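Long-range contact in fructokinase (Xylella fastidiosa Temecula1, PDB 3LJS), which probably phosphorylates fructose with ATP, as a sugar kinase of the PfkB (ribokinase-like) family: residues E12-Q20 with K89-L97. Sequence-based numbering, arbitrary orientation.
Sequences EALIDMLAQ and KTALAFVAL
Strands 14-19 and 92-97 are the parallel central pair of the four-stranded lid sheet found in PfkB sugar kinases. Five backbone hydrogen bonds join them in parallel register: Ile15 N gives its N-H to Ala91 O and Met17 N to Ala93 O, Ile15 O accepts from Ala93 N (2.8 Å) and Met17 O from Val95 N (2.9 Å), before Ala19 N closes the row on Val95 O. On one face Met17, a selenomethionine, lies alongside Phe94, its CB 3.4 Å from Phe94 CD1. Its chi1 of -72°, with CG beside the backbone N, carries Met17 CG over one face of the Phe94 ring, toward the rim, a CH-pi contact 4.1 Å from the centroid. On the same face Leu92 CD2 reaches Ile15 CB at 3.7 Å, the two side chains running side by side. The other face carries Asp16, whose OD1 sits 3.6 Å from Ala93 CB. Ala19 CB and Ala96 CB are pressed tightly together, 3.4 Å apart. Strands 30-36 and 103-108 flank the pair antiparallel. Helix 63-75 packs on Ile15, while Met17 meets Met17 of the second subunit, whose Phe64 ring stands edge-to-face with Phe94, so the Met17-Phe94 face helps form the dimer interface.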
loop_
_atom_site.group_PDB
_atom_site.type_symbol
_atom_site.label_atom_id
_atom_site.label_comp_id
_atom_site.label_asym_id
_atom_site.label_seq_id
_atom_site.Cartn_x
_atom_site.Cartn_y
_atom_site.Cartn_z
ATOM N N GLU B 12 -14.455 6.897 4.995
ATOM C CA GLU B 12 -13.239 6.126 5.034
ATOM C C GLU B 12 -12.482 6.162 6.344
ATOM O O GLU B 12 -12.413 7.185 7.029
ATOM C CB GLU B 12 -12.302 6.562 3.899
ATOM C CG GLU B 12 -11.444 7.795 4.191
ATOM C CD GLU B 12 -12.229 9.105 4.216
ATOM O OE1 GLU B 12 -13.472 9.077 4.059
ATOM O OE2 GLU B 12 -11.593 10.173 4.394
ATOM N N ALA B 13 -11.942 4.999 6.677
ATOM C CA ALA B 13 -11.097 4.788 7.832
ATOM C C ALA B 13 -9.922 4.134 7.105
ATOM O O ALA B 13 -10.119 3.212 6.310
ATOM C CB ALA B 13 -11.741 3.806 8.811
ATOM N N LEU B 14 -8.715 4.627 7.329
ATOM C CA LEU B 14 -7.555 4.062 6.655
ATOM C C LEU B 14 -6.331 4.162 7.538
ATOM O O LEU B 14 -6.406 4.686 8.649
ATOM C CB LEU B 14 -7.308 4.794 5.330
ATOM C CG LEU B 14 -7.348 6.328 5.355
ATOM C CD1 LEU B 14 -6.170 6.890 6.139
ATOM C CD2 LEU B 14 -7.314 6.842 3.921
ATOM N N ILE B 15 -5.204 3.661 7.037
ATOM C CA ILE B 15 -3.956 3.691 7.786
ATOM C C ILE B 15 -3.041 4.805 7.310
ATOM O O ILE B 15 -2.754 4.915 6.115
ATOM C CB ILE B 15 -3.183 2.355 7.646
ATOM C CG1 ILE B 15 -4.031 1.197 8.173
ATOM C CG2 ILE B 15 -1.859 2.434 8.385
ATOM C CD1 ILE B 15 -4.374 1.295 9.639
ATOM N N ASP B 16 -2.607 5.651 8.239
ATOM C CA ASP B 16 -1.666 6.711 7.905
ATOM C C ASP B 16 -0.312 6.093 8.242
ATOM O O ASP B 16 -0.076 5.717 9.394
ATOM C CB ASP B 16 -1.867 7.962 8.775
ATOM C CG ASP B 16 -3.136 8.733 8.433
ATOM O OD1 ASP B 16 -3.444 8.890 7.236
ATOM O OD2 ASP B 16 -3.814 9.204 9.369
HETATM N N MSE B 17 0.557 5.960 7.242
HETATM C CA MSE B 17 1.889 5.396 7.449
HETATM C C MSE B 17 2.880 6.554 7.498
HETATM O O MSE B 17 3.224 7.136 6.468
HETATM C CB MSE B 17 2.247 4.437 6.311
HETATM C CG MSE B 17 1.483 3.127 6.339
HETATM SE SE MSE B 17 2.034 1.962 7.789
HETATM C CE MSE B 17 3.459 1.044 6.883
ATOM N N LEU B 18 3.329 6.875 8.709
ATOM C CA LEU B 18 4.238 7.990 8.952
ATOM C C LEU B 18 5.712 7.667 8.757
ATOM O O LEU B 18 6.315 6.959 9.560
ATOM C CB LEU B 18 4.013 8.520 10.374
ATOM C CG LEU B 18 2.782 9.395 10.652
ATOM C CD1 LEU B 18 1.562 8.889 9.915
ATOM C CD2 LEU B 18 2.533 9.434 12.154
ATOM N N ALA B 19 6.293 8.203 7.691
ATOM C CA ALA B 19 7.701 7.972 7.394
ATOM C C ALA B 19 8.564 8.673 8.433
ATOM O O ALA B 19 8.404 9.870 8.671
ATOM C CB ALA B 19 8.039 8.496 6.000
ATOM N N GLN B 20 9.470 7.922 9.050
ATOM C CA GLN B 20 10.366 8.481 10.054
ATOM C C GLN B 20 11.679 8.896 9.405
ATOM O O GLN B 20 12.101 8.313 8.405
ATOM C CB GLN B 20 10.651 7.458 11.156
ATOM C CG GLN B 20 9.430 7.024 11.942
ATOM C CD GLN B 20 8.554 8.192 12.334
ATOM O OE1 GLN B 20 7.693 8.622 11.565
ATOM N NE2 GLN B 20 8.778 8.726 13.531
ATOM N N LYS B 89 -7.903 -4.008 -0.461
ATOM C CA LYS B 89 -7.160 -3.769 0.765
ATOM C C LYS B 89 -7.559 -2.458 1.425
ATOM O O LYS B 89 -8.151 -1.574 0.796
ATOM C CB LYS B 89 -5.661 -3.721 0.462
ATOM C CG LYS B 89 -5.100 -4.971 -0.205
ATOM C CD LYS B 89 -5.085 -6.139 0.757
ATOM C CE LYS B 89 -4.409 -7.355 0.147
ATOM N NZ LYS B 89 -4.450 -8.505 1.093
ATOM N N THR B 90 -7.223 -2.344 2.704
ATOM C CA THR B 90 -7.480 -1.133 3.460
ATOM C C THR B 90 -6.573 -0.076 2.837
ATOM O O THR B 90 -5.395 -0.330 2.584
ATOM C CB THR B 90 -7.086 -1.316 4.935
ATOM O OG1 THR B 90 -7.867 -2.374 5.504
ATOM C CG2 THR B 90 -7.310 -0.032 5.713
ATOM N N ALA B 91 -7.122 1.101 2.574
ATOM C CA ALA B 91 -6.341 2.175 1.979
ATOM C C ALA B 91 -5.183 2.587 2.879
ATOM O O ALA B 91 -5.275 2.518 4.112
ATOM C CB ALA B 91 -7.235 3.382 1.708
ATOM N N LEU B 92 -4.097 3.028 2.252
ATOM C CA LEU B 92 -2.915 3.478 2.972
ATOM C C LEU B 92 -2.573 4.887 2.520
ATOM O O LEU B 92 -2.674 5.215 1.336
ATOM C CB LEU B 92 -1.713 2.565 2.689
ATOM C CG LEU B 92 -1.817 1.075 3.004
ATOM C CD1 LEU B 92 -0.524 0.385 2.549
ATOM C CD2 LEU B 92 -2.051 0.860 4.495
ATOM N N ALA B 93 -2.174 5.718 3.473
ATOM C CA ALA B 93 -1.786 7.087 3.184
ATOM C C ALA B 93 -0.384 7.269 3.748
ATOM O O ALA B 93 -0.203 7.393 4.959
ATOM C CB ALA B 93 -2.754 8.067 3.847
ATOM N N PHE B 94 0.613 7.252 2.870
ATOM C CA PHE B 94 1.994 7.420 3.295
ATOM C C PHE B 94 2.311 8.903 3.421
ATOM O O PHE B 94 2.054 9.683 2.503
ATOM C CB PHE B 94 2.938 6.748 2.294
ATOM C CG PHE B 94 3.010 5.257 2.442
ATOM C CD1 PHE B 94 3.886 4.681 3.354
ATOM C CD2 PHE B 94 2.176 4.427 1.699
ATOM C CE1 PHE B 94 3.936 3.303 3.530
ATOM C CE2 PHE B 94 2.211 3.049 1.864
ATOM C CZ PHE B 94 3.097 2.481 2.786
ATOM N N VAL B 95 2.856 9.290 4.570
ATOM C CA VAL B 95 3.202 10.682 4.822
ATOM C C VAL B 95 4.707 10.808 5.049
ATOM O O VAL B 95 5.282 10.106 5.887
ATOM C CB VAL B 95 2.462 11.223 6.073
ATOM C CG1 VAL B 95 2.766 12.699 6.261
ATOM C CG2 VAL B 95 0.963 11.003 5.931
ATOM N N ALA B 96 5.344 11.699 4.297
ATOM C CA ALA B 96 6.781 11.906 4.427
ATOM C C ALA B 96 7.172 13.313 4.002
ATOM O O ALA B 96 6.373 14.246 4.089
ATOM C CB ALA B 96 7.529 10.884 3.584
ATOM N N LEU B 97 8.416 13.457 3.555
ATOM C CA LEU B 97 8.928 14.741 3.096
ATOM C C LEU B 97 9.784 14.521 1.858
ATOM O O LEU B 97 10.571 13.576 1.797
ATOM C CB LEU B 97 9.797 15.406 4.169
ATOM C CG LEU B 97 9.299 15.526 5.609
ATOM C CD1 LEU B 97 9.342 14.162 6.286
ATOM C CD2 LEU B 97 10.185 16.505 6.362
#